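Local atomic coordinates of Mypaa.01249.c (Mycobacterium paratuberculosis, PDB entry 3RD5), a protein that is largely uncharacterised but belongs to the short-chain dehydrogenase/reductase family and probably acts as an oxidoreductase. Residues G145-L149 / E150-W154. Residues are numbered along the deposited sequence; the frame is centred on the assembly and turned at random.
Sequences GRINL and EDLNW
Glu150 OE1 takes hydrogen bonds from two waters, and through them the side chain is tied back to the residues just before it. One water, 2.6 Å from Glu150 OE1, also donates to Asn148 OD1 and so bridges two acceptors, Asn148 OD1 and Glu150 OE1, that are 3.6 Å apart. The other donates to the same carboxylate oxygen and to Ile147 O while accepting the N-H of Leu149 (water to Leu149 N 3.0 Å), linking Ile147 and Leu149 to the glutamate. A bend at chi2 (71°) folds the Glu150 chain back over Leu149, bringing Glu150 OE2 to 4.1 Å from Leu149 CB.

Asn148 makes the direct link. With its CG anti to the backbone N (chi1 -168°), the amide swings beside its own carbonyl, and Asn148 OD1 approaches Asp151 N at 2.9 Å, a weak bond with an N-H...O angle of 127°. The same N-H makes a second weak bond, to Asn148 O, so it is shared between the backbone and side-chain oxygens of one residue. A third water makes a separate bridge, donating to Leu149 O and accepting the N-H of Leu152 (water to Leu152 N 2.9 Å).

Beside the polar bend, Ile147 and Leu152 run alongside each other, with Ile147 CG2 4.1 Å from Leu152 CD1. A type I turn then runs from Asp151 to Trp154, the Asp151 carboxylate receiving the backbone N-H groups of Arg155 and Ser156.

The whole bend belongs to the surface loop between strand 133-137 and helix 161-185 of the Rossmann-type fold; Gln167 of that helix bonds Asn148 N and Leu152 O, while Ile147 and Leu149 meet Met273 of helix 271-285.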
# COMPACT_ATOMS: atom_id res chain seq x y z
N GLY A 145 -3.99 16.72 2.21
CA GLY A 145 -3.41 16.17 3.44
C GLY A 145 -2.22 16.98 3.93
O GLY A 145 -1.53 17.64 3.17
N ARG A 146 -1.94 16.88 5.23
CA ARG A 146 -0.75 17.48 5.83
C ARG A 146 -0.29 16.54 6.93
O ARG A 146 -1.10 15.98 7.67
CB ARG A 146 -1.05 18.84 6.49
CG ARG A 146 -1.72 19.87 5.67
CD ARG A 146 -2.15 21.05 6.58
NE ARG A 146 -2.64 22.17 5.78
CZ ARG A 146 -1.88 23.08 5.17
NH1 ARG A 146 -0.55 23.06 5.25
NH2 ARG A 146 -2.48 24.04 4.46
N ILE A 147 1.01 16.36 7.04
CA ILE A 147 1.61 15.59 8.15
C ILE A 147 1.76 16.47 9.36
O ILE A 147 2.35 17.54 9.28
CB ILE A 147 2.98 15.04 7.79
CG1 ILE A 147 2.94 14.19 6.53
CG2 ILE A 147 3.57 14.26 8.98
CD1 ILE A 147 1.94 13.00 6.57
N ASN A 148 1.17 16.05 10.48
CA ASN A 148 1.32 16.72 11.78
C ASN A 148 2.27 15.90 12.63
O ASN A 148 1.91 14.88 13.20
CB ASN A 148 -0.06 16.87 12.42
CG ASN A 148 -0.04 17.78 13.59
OD1 ASN A 148 0.88 17.71 14.43
ND2 ASN A 148 -1.04 18.68 13.66
N LEU A 149 3.57 16.28 12.65
CA LEU A 149 4.58 15.48 13.34
C LEU A 149 4.40 15.50 14.86
O LEU A 149 4.74 14.53 15.51
CB LEU A 149 6.00 16.01 13.03
CG LEU A 149 6.47 15.84 11.58
CD1 LEU A 149 7.78 16.66 11.40
CD2 LEU A 149 6.66 14.35 11.23
N GLU A 150 3.85 16.58 15.39
CA GLU A 150 3.66 16.72 16.85
C GLU A 150 2.46 15.95 17.34
O GLU A 150 2.42 15.57 18.52
CB GLU A 150 3.48 18.21 17.20
CG GLU A 150 4.72 19.07 16.93
CD GLU A 150 5.05 19.32 15.43
OE1 GLU A 150 4.12 19.30 14.53
OE2 GLU A 150 6.28 19.55 15.12
N ASP A 151 1.49 15.67 16.46
CA ASP A 151 0.24 15.04 16.89
C ASP A 151 -0.31 14.20 15.73
O ASP A 151 -1.45 14.38 15.25
CB ASP A 151 -0.78 16.05 17.41
CG ASP A 151 -1.97 15.41 18.07
OD1 ASP A 151 -1.90 14.21 18.41
OD2 ASP A 151 -2.96 16.15 18.23
N LEU A 152 0.49 13.26 15.28
CA LEU A 152 0.14 12.39 14.14
C LEU A 152 -1.15 11.61 14.41
O LEU A 152 -1.93 11.35 13.47
CB LEU A 152 1.28 11.42 13.85
CG LEU A 152 1.19 10.69 12.52
CD1 LEU A 152 1.60 11.55 11.32
CD2 LEU A 152 2.07 9.39 12.59
N ASN A 153 -1.37 11.24 15.67
CA ASN A 153 -2.48 10.38 16.06
C ASN A 153 -3.72 11.14 16.56
O ASN A 153 -4.64 10.52 17.11
CB ASN A 153 -2.00 9.34 17.08
CG ASN A 153 -1.12 8.29 16.44
OD1 ASN A 153 -1.54 7.61 15.51
ND2 ASN A 153 0.15 8.18 16.89
N TRP A 154 -3.80 12.43 16.28
CA TRP A 154 -5.03 13.22 16.50
C TRP A 154 -5.48 13.13 17.96
O TRP A 154 -6.68 13.04 18.25
CB TRP A 154 -6.15 12.74 15.54
CG TRP A 154 -5.88 12.89 14.07
CD1 TRP A 154 -5.15 12.05 13.27
CD2 TRP A 154 -6.38 13.93 13.21
NE1 TRP A 154 -5.17 12.51 11.97
CE2 TRP A 154 -5.90 13.66 11.92
CE3 TRP A 154 -7.19 15.06 13.42
CZ2 TRP A 154 -6.20 14.47 10.82
CZ3 TRP A 154 -7.49 15.88 12.33
CH2 TRP A 154 -6.98 15.58 11.05
O HOH W 1 4.34 18.92 11.38
O HOH W 2 1.88 20.50 14.99
O HOH W 3 3.04 12.64 16.52